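Local coordinates for virulence protein vsdE (Salmonella enterica, PDB 5LQ6), which acts as a cysteine hydrolase delivered by Salmonella as an effector, suppressing host immune responses and contributing to bacterial virulence, at residues C82-I87 and S147-A152; A152-A157 and S204-F209; N168-S173 and Q182-W187. The protein carries 4 engineered substitutions. All blocks are in the same frame, centred on the assembly; numbering follows the deposited sequence. Where two conformers were deposited one is given.

Contact 1 (C82-I87 and S147-A152); sequences CLHYNI and SFIISA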
loop_
_atom_site.group_PDB
_atom_site.type_symbol
_atom_site.label_atom_id
_atom_site.label_comp_id
_atom_site.label_asym_id
_atom_site.label_seq_id
_atom_site.Cartn_x
_atom_site.Cartn_y
_atom_site.Cartn_z
ATOM N N CYS A 82 6.148 -0.810 -0.366
ATOM C CA CYS A 82 6.901 -1.741 -1.220
ATOM C C CYS A 82 6.008 -2.289 -2.333
ATOM O O CYS A 82 6.337 -2.298 -3.498
ATOM C CB CYS A 82 7.454 -2.908 -0.429
ATOM S SG CYS A 82 8.896 -2.514 0.588
ATOM N N LEU A 83 4.832 -2.773 -1.926
ATOM C CA LEU A 83 3.922 -3.338 -2.909
ATOM C C LEU A 83 3.486 -2.294 -3.895
ATOM O O LEU A 83 3.372 -2.546 -5.088
ATOM C CB LEU A 83 2.719 -3.967 -2.190
ATOM C CG LEU A 83 1.699 -4.655 -3.077
ATOM C CD1 LEU A 83 2.358 -5.712 -3.954
ATOM C CD2 LEU A 83 0.586 -5.270 -2.221
ATOM N N HIS A 84 3.143 -1.087 -3.424
ATOM C CA HIS A 84 2.758 -0.007 -4.324
ATOM C C HIS A 84 3.820 0.329 -5.365
ATOM O O HIS A 84 3.538 0.567 -6.533
ATOM C CB HIS A 84 2.372 1.211 -3.496
ATOM C CG HIS A 84 1.750 2.318 -4.266
ATOM N ND1 HIS A 84 0.460 2.260 -4.736
ATOM C CD2 HIS A 84 2.196 3.548 -4.587
ATOM C CE1 HIS A 84 0.169 3.363 -5.379
ATOM N NE2 HIS A 84 1.197 4.182 -5.286
ATOM N N TYR A 85 5.043 0.406 -4.879
ATOM C CA TYR A 85 6.174 0.632 -5.760
ATOM C C TYR A 85 6.323 -0.470 -6.809
ATOM O O TYR A 85 6.508 -0.173 -7.987
ATOM C CB TYR A 85 7.446 0.748 -4.931
ATOM C CG TYR A 85 8.748 0.953 -5.686
ATOM C CD1 TYR A 85 9.453 -0.095 -6.193
ATOM C CD2 TYR A 85 9.217 2.227 -5.863
ATOM C CE1 TYR A 85 10.674 0.131 -6.852
ATOM C CE2 TYR A 85 10.448 2.466 -6.499
ATOM C CZ TYR A 85 11.130 1.388 -6.995
ATOM O OH TYR A 85 12.364 1.590 -7.686
ATOM N N ASN A 86 6.267 -1.715 -6.380
ATOM C CA ASN A 86 6.391 -2.875 -7.288
ATOM C C ASN A 86 5.263 -2.854 -8.333
ATOM O O ASN A 86 5.478 -3.088 -9.518
ATOM C CB ASN A 86 6.376 -4.184 -6.515
ATOM C CG ASN A 86 7.634 -4.388 -5.676
ATOM O OD1 ASN A 86 8.583 -3.601 -5.806
ATOM N ND2 ASN A 86 7.612 -5.340 -4.804
ATOM N N ILE A 87 4.032 -2.564 -7.906
ATOM C CA ILE A 87 2.958 -2.492 -8.851
ATOM C C ILE A 87 3.206 -1.397 -9.880
ATOM O O ILE A 87 3.030 -1.614 -11.096
ATOM C CB ILE A 87 1.593 -2.252 -8.117
ATOM C CG1 ILE A 87 1.207 -3.485 -7.355
ATOM C CG2 ILE A 87 0.491 -1.841 -9.108
ATOM C CD1 ILE A 87 0.147 -3.215 -6.301
ATOM N N SER A 147 -4.047 1.984 -8.861
ATOM C CA SER A 147 -3.322 1.452 -7.727
ATOM C C SER A 147 -3.160 2.454 -6.605
ATOM O O SER A 147 -2.761 3.619 -6.846
ATOM C CB SER A 147 -1.958 0.981 -8.201
ATOM O OG SER A 147 -1.186 0.482 -7.098
ATOM N N PHE A 148 -3.486 2.050 -5.380
ATOM C CA PHE A 148 -3.577 2.957 -4.257
ATOM C C PHE A 148 -3.076 2.315 -2.978
ATOM O O PHE A 148 -3.116 1.097 -2.838
ATOM C CB PHE A 148 -5.017 3.421 -4.034
ATOM C CG PHE A 148 -5.680 4.011 -5.261
ATOM C CD1 PHE A 148 -6.274 3.178 -6.198
ATOM C CD2 PHE A 148 -5.572 5.374 -5.493
ATOM C CE1 PHE A 148 -6.821 3.716 -7.348
ATOM C CE2 PHE A 148 -6.144 5.905 -6.660
ATOM C CZ PHE A 148 -6.736 5.038 -7.550
ATOM N N ILE A 149 -2.635 3.148 -2.044
ATOM C CA ILE A 149 -2.349 2.727 -0.678
ATOM C C ILE A 149 -3.486 3.260 0.200
ATOM O O ILE A 149 -3.839 4.447 0.086
ATOM C CB ILE A 149 -1.002 3.204 -0.116
ATOM C CG1 ILE A 149 0.153 2.777 -1.026
ATOM C CG2 ILE A 149 -0.775 2.693 1.289
ATOM C CD1 ILE A 149 1.513 3.410 -0.653
ATOM N N ILE A 150 -4.023 2.399 1.055
ATOM C CA ILE A 150 -5.106 2.795 1.953
ATOM C C ILE A 150 -4.556 2.886 3.341
ATOM O O ILE A 150 -3.832 1.967 3.790
ATOM C CB ILE A 150 -6.256 1.797 1.939
ATOM C CG1 ILE A 150 -6.591 1.334 0.522
ATOM C CG2 ILE A 150 -7.466 2.332 2.694
ATOM C CD1 ILE A 150 -7.047 2.394 -0.385
ATOM N N SER A 151 -4.863 3.934 4.084
ATOM C CA SER A 151 -4.506 4.068 5.498
ATOM C C SER A 151 -5.793 4.130 6.299
ATOM O O SER A 151 -6.660 4.987 6.028
ATOM C CB SER A 151 -3.687 5.341 5.720
ATOM O OG SER A 151 -2.470 5.308 5.062
ATOM N N ALA A 152 -5.947 3.205 7.236
ATOM C CA ALA A 152 -7.119 3.135 8.098
ATOM C C ALA A 152 -6.712 3.496 9.507
ATOM O O ALA A 152 -5.674 3.091 10.017
ATOM C CB ALA A 152 -7.708 1.785 8.049
HETATM O O HOH W 1 -1.171 -0.164 -4.445
HETATM O O HOH W 2 1.250 1.453 -7.847
#
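His84 is the first residue of the helical segment to reach the strand, and it carries most of the contact. Its CG stands anti to the backbone N (chi1 -171°), which swings the imidazole off the helix and across the chain of Ser147 to Ile149. One face of the ring receives Ile149: CG1 sits 4.0 Å from the ring centroid, 28° off the normal, in a CH-pi contact, with CD1 reaching back over His84 CB and CG. At the ring edge CE1 approaches Ser147 O at 3.3 Å. A water lies in the ring plane beside ND1, 2.9 Å away, and is also bound to Ser147 OG at 2.7 Å while donating to Phe148 O. A second water lies over the face opposite Ile149. It donates to His84 O at 2.8 Å and bonds to Ser147 OG, so this hydroxyl is gripped by two waters. Histidine suits the site because it offers a flat face to an aliphatic chain and nitrogens to polar partners: NE2 is hydrogen-bonded to the backbone N of Tyr214. One turn on, Ile87 lays its CG2 branch against Ser147, 3.5 Å from OG and a little farther from CB; serine suits the spot because its short side chain still presents a hydroxyl to both waters.

Helix 76-89 and strand 147-157 run antiparallel here, the axes of the short segments 8.7 Å apart at 172°. Backbone bonds place the strand between strands 163-172 and 209-212, through Phe148 to Ala169 and Ile149 to Arg212. Phe148 and Ile150 turn their side chains to helix 129-143, while on its other flank helix 76-89 packs Leu83 and Asn86 on Met61 of helix 55-65.

Contact 2 (A152-A157 and S204-F209); sequences AENYIA and SSSGEF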
loop_
_atom_site.group_PDB
_atom_site.type_symbol
_atom_site.label_atom_id
_atom_site.label_comp_id
_atom_site.label_asym_id
_atom_site.label_seq_id
_atom_site.Cartn_x
_atom_site.Cartn_y
_atom_site.Cartn_z
ATOM N N ALA A 152 -5.947 3.205 7.236
ATOM C CA ALA A 152 -7.119 3.135 8.098
ATOM C C ALA A 152 -6.712 3.496 9.507
ATOM O O ALA A 152 -5.674 3.091 10.017
ATOM C CB ALA A 152 -7.708 1.785 8.049
ATOM N N GLU A 153 -7.550 4.277 10.176
ATOM C CA GLU A 153 -7.258 4.606 11.548
ATOM C C GLU A 153 -7.609 3.597 12.602
ATOM O O GLU A 153 -6.943 3.525 13.624
ATOM C CB GLU A 153 -7.881 5.957 11.884
ATOM C CG GLU A 153 -7.049 7.094 11.288
ATOM C CD GLU A 153 -5.952 7.603 12.208
ATOM O OE1 GLU A 153 -5.314 6.777 12.923
ATOM O OE2 GLU A 153 -5.742 8.842 12.209
ATOM N N ASN A 154 -8.661 2.869 12.417
ATOM C CA ASN A 154 -9.161 1.997 13.507
ATOM C C ASN A 154 -9.372 0.587 13.030
ATOM O O ASN A 154 -10.381 -0.063 13.266
ATOM C CB ASN A 154 -10.449 2.607 14.086
ATOM C CG ASN A 154 -10.162 3.801 15.019
ATOM O OD1 ASN A 154 -9.330 3.714 15.902
ATOM N ND2 ASN A 154 -10.845 4.894 14.803
ATOM N N TYR A 155 -8.358 0.094 12.334
ATOM C CA TYR A 155 -8.342 -1.305 11.903
ATOM C C TYR A 155 -8.175 -2.233 13.121
ATOM O O TYR A 155 -7.314 -1.981 13.940
ATOM C CB TYR A 155 -7.157 -1.508 10.960
ATOM C CG TYR A 155 -6.929 -2.926 10.450
ATOM C CD1 TYR A 155 -7.593 -3.414 9.351
ATOM C CD2 TYR A 155 -6.022 -3.780 11.103
ATOM C CE1 TYR A 155 -7.351 -4.712 8.885
ATOM C CE2 TYR A 155 -5.791 -5.067 10.683
ATOM C CZ TYR A 155 -6.452 -5.535 9.577
ATOM O OH TYR A 155 -6.241 -6.838 9.127
ATOM N N ILE A 156 -8.984 -3.294 13.215
ATOM C CA ILE A 156 -8.907 -4.199 14.367
ATOM C C ILE A 156 -7.851 -5.262 14.087
ATOM O O ILE A 156 -8.091 -6.220 13.309
ATOM C CB ILE A 156 -10.301 -4.761 14.663
ATOM C CG1 ILE A 156 -11.302 -3.635 14.908
ATOM C CG2 ILE A 156 -10.212 -5.782 15.802
ATOM C CD1 ILE A 156 -12.722 -4.117 14.855
ATOM N N ALA A 157 -6.662 -5.116 14.654
ATOM C CA ALA A 157 -5.602 -6.070 14.515
ATOM C C ALA A 157 -5.731 -7.114 15.638
ATOM O O ALA A 157 -6.252 -6.778 16.740
ATOM C CB ALA A 157 -4.277 -5.393 14.563
ATOM N N SER A 204 -15.072 -1.266 12.917
ATOM C CA SER A 204 -16.372 -0.733 13.408
ATOM C C SER A 204 -16.604 0.652 12.786
ATOM O O SER A 204 -15.834 1.111 11.912
ATOM C CB SER A 204 -16.377 -0.596 14.928
ATOM O OG SER A 204 -15.781 0.641 15.300
ATOM N N SER A 205 -17.651 1.339 13.243
ATOM C CA SER A 205 -17.974 2.680 12.734
ATOM C C SER A 205 -16.903 3.702 13.124
ATOM O O SER A 205 -16.746 4.723 12.482
ATOM C CB SER A 205 -19.365 3.140 13.241
ATOM O OG SER A 205 -20.341 2.117 13.065
ATOM N N SER A 206 -16.187 3.443 14.201
ATOM C CA SER A 206 -15.031 4.257 14.537
ATOM C C SER A 206 -14.105 4.199 13.342
ATOM O O SER A 206 -13.761 3.110 12.898
ATOM C CB SER A 206 -14.321 3.714 15.788
ATOM O OG SER A 206 -13.689 2.462 15.543
ATOM N N GLY A 207 -13.746 5.346 12.786
ATOM C CA GLY A 207 -12.613 5.408 11.890
ATOM C C GLY A 207 -12.685 6.138 10.569
ATOM O O GLY A 207 -13.687 6.071 9.824
ATOM N N GLU A 208 -11.564 6.800 10.296
ATOM C CA GLU A 208 -11.285 7.420 9.047
ATOM C C GLU A 208 -10.422 6.470 8.135
ATOM O O GLU A 208 -9.734 5.526 8.567
ATOM C CB GLU A 208 -10.483 8.691 9.276
ATOM C CG GLU A 208 -10.893 9.618 10.408
ATOM C CD GLU A 208 -9.691 10.393 10.933
ATOM O OE1 GLU A 208 -9.002 11.034 10.115
ATOM O OE2 GLU A 208 -9.419 10.347 12.154
ATOM N N PHE A 209 -10.505 6.736 6.849
ATOM C CA PHE A 209 -9.692 6.119 5.843
ATOM C C PHE A 209 -9.102 7.214 4.959
ATOM O O PHE A 209 -9.736 8.225 4.683
ATOM C CB PHE A 209 -10.555 5.216 4.973
ATOM C CG PHE A 209 -11.177 4.058 5.707
ATOM C CD1 PHE A 209 -12.293 4.264 6.467
ATOM C CD2 PHE A 209 -10.609 2.790 5.652
ATOM C CE1 PHE A 209 -12.899 3.236 7.164
ATOM C CE2 PHE A 209 -11.241 1.728 6.350
ATOM C CZ PHE A 209 -12.355 1.991 7.117
HETATM O O HOH W 3 -10.736 3.138 10.204
HETATM O O HOH W 4 -13.040 0.127 13.799
#
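At the end of the antiparallel sheet, where strand 147-157 turns a corner at Glu153 and Asn154, it meets the loop leading into strand 209-212. Ala152 and Phe209 form a non-hydrogen-bonded pair, with Ala152 CB 3.9 Å from Phe209 CD2; the small methyl allows the phenyl ring to lie close. Next to them Glu153 N donates to Glu208 O (3.0 Å, a nearly straight 167°) in the plane of the carbonyl. The same oxygen accepts a hydrogen bond from a water that lies over one face of the Phe209 ring and accepts from Asn154 N at 3.0 Å, so the water continues the pairing where the strand bends away. The Glu153 and Glu208 side chains run side by side in the same direction, and their OE2 atoms come within 4.0 Å. The two like charges would probably raise each other's pKa, though Glu208 OE1 is held by Tyr210 OH. Asn154 lays its ND2 3.4 Å from Gly207 CA. Gly207 has phi 134°, where a CB would run into the carbonyl O of Ser206 and crowd Asn154 CB, so glycine fits. Farther along, a second water accepts from Ser204 N at 2.6 Å and lies 2.7 Å from Asn154 O, while Ser206 OG has a stronger tie to Glu162.

The loop at Ser204-Ser206 is itself shaped by an ST turn, Ser206 N donating to Ser204 OG. Beyond the corner Tyr155 stacks on His165, a member of the probable Cys-His-Asp triad; helix-borne cysteine and sheet-borne histidine are consistent with a papain-like fold.

Contact 3 (N168-S173 and Q182-W187); sequences NAVVIS and QFIDSW. Engineered in segment 168-173: Ser173 (natural residue Cys).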
loop_
_atom_site.group_PDB
_atom_site.type_symbol
_atom_site.label_atom_id
_atom_site.label_comp_id
_atom_site.label_asym_id
_atom_site.label_seq_id
_atom_site.Cartn_x
_atom_site.Cartn_y
_atom_site.Cartn_z
ATOM N N ASN A 168 -3.403 -2.066 0.570
ATOM C CA ASN A 168 -3.394 -1.666 -0.835
ATOM C C ASN A 168 -4.713 -1.931 -1.521
ATOM O O ASN A 168 -5.547 -2.700 -1.053
ATOM C CB ASN A 168 -2.268 -2.366 -1.619
ATOM C CG ASN A 168 -0.886 -2.068 -1.065
ATOM O OD1 ASN A 168 -0.508 -2.549 -0.003
ATOM N ND2 ASN A 168 -0.144 -1.253 -1.796
ATOM N N ALA A 169 -4.950 -1.253 -2.634
ATOM C CA ALA A 169 -6.136 -1.504 -3.434
ATOM C C ALA A 169 -5.718 -1.323 -4.908
ATOM O O ALA A 169 -5.036 -0.345 -5.255
ATOM C CB ALA A 169 -7.253 -0.573 -3.077
ATOM N N VAL A 170 -6.131 -2.257 -5.763
ATOM C CA VAL A 170 -5.874 -2.187 -7.182
ATOM C C VAL A 170 -7.144 -2.487 -7.943
ATOM O O VAL A 170 -7.861 -3.423 -7.619
ATOM C CB VAL A 170 -4.762 -3.145 -7.614
ATOM C CG1 VAL A 170 -4.508 -3.162 -9.117
ATOM C CG2 VAL A 170 -3.428 -2.820 -6.927
ATOM N N VAL A 171 -7.399 -1.700 -8.964
ATOM C CA VAL A 171 -8.538 -1.964 -9.883
ATOM C C VAL A 171 -8.124 -2.999 -10.903
ATOM O O VAL A 171 -7.087 -2.860 -11.594
ATOM C CB VAL A 171 -8.987 -0.661 -10.577
ATOM C CG1 VAL A 171 -10.105 -0.945 -11.567
ATOM C CG2 VAL A 171 -9.394 0.396 -9.579
ATOM N N ILE A 172 -8.905 -4.060 -10.958
ATOM C CA ILE A 172 -8.687 -5.187 -11.870
ATOM C C ILE A 172 -9.722 -5.114 -12.975
ATOM O O ILE A 172 -10.904 -5.024 -12.690
ATOM C CB ILE A 172 -8.785 -6.550 -11.161
ATOM C CG1 ILE A 172 -7.785 -6.614 -10.000
ATOM C CG2 ILE A 172 -8.570 -7.687 -12.177
ATOM C CD1 ILE A 172 -7.770 -7.941 -9.264
ATOM N N SER A 173 -9.225 -5.179 -14.216
ATOM C CA SER A 173 -10.083 -5.190 -15.404
ATOM C C SER A 173 -9.929 -6.504 -16.150
ATOM O O SER A 173 -8.914 -6.717 -16.830
ATOM C CB SER A 173 -9.715 -3.991 -16.280
ATOM O OG SER A 173 -10.059 -2.805 -15.615
ATOM N N GLN A 182 -9.819 -4.692 -6.051
ATOM C CA GLN A 182 -9.258 -5.734 -5.242
ATOM C C GLN A 182 -8.447 -5.128 -4.103
ATOM O O GLN A 182 -7.387 -4.554 -4.343
ATOM C CB GLN A 182 -8.410 -6.671 -6.063
ATOM C CG GLN A 182 -7.800 -7.822 -5.294
ATOM C CD GLN A 182 -8.844 -8.764 -4.773
ATOM O OE1 GLN A 182 -9.576 -9.393 -5.589
ATOM N NE2 GLN A 182 -9.044 -8.805 -3.459
ATOM N N PHE A 183 -8.942 -5.278 -2.890
ATOM C CA PHE A 183 -8.111 -4.964 -1.705
ATOM C C PHE A 183 -7.059 -5.999 -1.549
ATOM O O PHE A 183 -7.292 -7.202 -1.778
ATOM C CB PHE A 183 -8.992 -4.773 -0.490
ATOM C CG PHE A 183 -9.867 -3.547 -0.577
ATOM C CD1 PHE A 183 -9.328 -2.304 -0.452
ATOM C CD2 PHE A 183 -11.245 -3.635 -0.798
ATOM C CE1 PHE A 183 -10.103 -1.136 -0.513
ATOM C CE2 PHE A 183 -12.003 -2.481 -0.864
ATOM C CZ PHE A 183 -11.439 -1.245 -0.721
ATOM N N ILE A 184 -5.876 -5.543 -1.135
ATOM C CA ILE A 184 -4.701 -6.401 -0.955
ATOM C C ILE A 184 -4.105 -6.056 0.407
ATOM O O ILE A 184 -3.803 -4.905 0.667
ATOM C CB ILE A 184 -3.643 -6.232 -2.037
ATOM C CG1 ILE A 184 -4.231 -6.368 -3.418
ATOM C CG2 ILE A 184 -2.515 -7.198 -1.818
ATOM C CD1 ILE A 184 -3.422 -5.664 -4.465
ATOM N N ASP A 185 -3.946 -7.031 1.275
ATOM C CA ASP A 185 -3.308 -6.794 2.585
ATOM C C ASP A 185 -2.168 -7.763 2.697
ATOM O O ASP A 185 -2.354 -8.880 3.225
ATOM C CB ASP A 185 -4.307 -6.855 3.741
ATOM C CG ASP A 185 -3.739 -6.358 5.028
ATOM O OD1 ASP A 185 -2.506 -6.271 5.138
ATOM O OD2 ASP A 185 -4.532 -6.006 5.925
ATOM N N SER A 186 -0.969 -7.371 2.250
ATOM C CA SER A 186 0.182 -8.264 2.238
ATOM C C SER A 186 0.650 -8.587 3.645
ATOM O O SER A 186 1.343 -9.607 3.855
ATOM C CB SER A 186 1.306 -7.710 1.413
ATOM O OG SER A 186 1.818 -6.488 1.976
ATOM N N TRP A 187 0.272 -7.775 4.615
ATOM C CA TRP A 187 0.556 -8.043 6.042
ATOM C C TRP A 187 -0.283 -9.160 6.614
ATOM O O TRP A 187 0.149 -9.922 7.513
ATOM C CB TRP A 187 0.357 -6.742 6.817
ATOM C CG TRP A 187 0.494 -6.816 8.284
ATOM C CD1 TRP A 187 1.646 -6.638 8.976
ATOM C CD2 TRP A 187 -0.521 -7.087 9.219
ATOM N NE1 TRP A 187 1.401 -6.793 10.320
ATOM C CE2 TRP A 187 0.068 -7.025 10.504
ATOM C CE3 TRP A 187 -1.890 -7.308 9.121
ATOM C CZ2 TRP A 187 -0.678 -7.239 11.674
ATOM C CZ3 TRP A 187 -2.645 -7.515 10.321
ATOM C CH2 TRP A 187 -2.014 -7.502 11.549
HETATM O O HOH W 5 -0.212 -4.679 1.750
#
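The Phe183 ring has the carbonyl oxygen of Asn168 at its edge, near the ring plane, and meets Ala169 obliquely, CB standing 3.8 Å from CD1; Ile129 of helix 129-143 packs on the same side chain. Phe183 and Ala169 pair within the beta hairpin of strands 163-172 and 180-184, at one edge of the four-stranded antiparallel sheet, consistent with a papain-like fold. The flat amide of Gln182 folds back on its own strand. A bend at chi2 of 66° lets NE2 donate to Phe183 O at 2.9 Å in its own amide plane and on a lone pair of that carbonyl, while OE1 meets Arg55 NE. Asn168 turns its amide to helix 76-89, where ND2 is hydrogen-bonded to Ser80 O, and OD1 accepts at 2.8 Å from a water that in turn accepts from Ser186 N.

Four backbone bonds zip the hairpin, two for each of the pairs Asn168-Ile184 and Val170-Gln182, the shortest being Gln182 N to Val170 O at 2.8 Å. On the side of helices 55-65 and 76-89, Val170 CG2 meets Ile184 CD1 at 3.8 Å as the chains cross obliquely. Ile172 lies alongside Gln182 instead, its CD1 3.5 Å from Gln182 CB; branched aliphatics suit both a strand and this buried face. Just past the last pair Asp185 presents OD2 to His165 NE2, the likely Asp-His link of the triad. The bonds of the Asn168-Ile184 pair differ in approach: Asn168 N comes nearly along the C=O axis of Ile184, whereas Ile184 N, 2.9 Å from Asn168 O, sits 46° out of the carbonyl plane.

Overall arrangement
All three contacts involve the four-stranded antiparallel sheet. Contact 1 packs helix 76-89 on strand 147-157 near the centre of the chain, and contact 3, about 8 Å away between centres, joins strands 163-172 and 180-184. They meet at the backbone of Phe148 and Ala169 and where Ile87 packs on Val170. Contact 2 lies about 18 Å from each, at the sheet's end; it shares Ala152 with contact 1, and its segments enclose contact 3 in sequence. Tyr155 OH comes close to Asp185 and Trp187. Contact 1's helix begins at Cys76, so the probable triad (Cys76, His165, Asp185) combines the helix start, a sheet strand and the loop just after strand 180-184, consistent with a papain-like cysteine hydrolase.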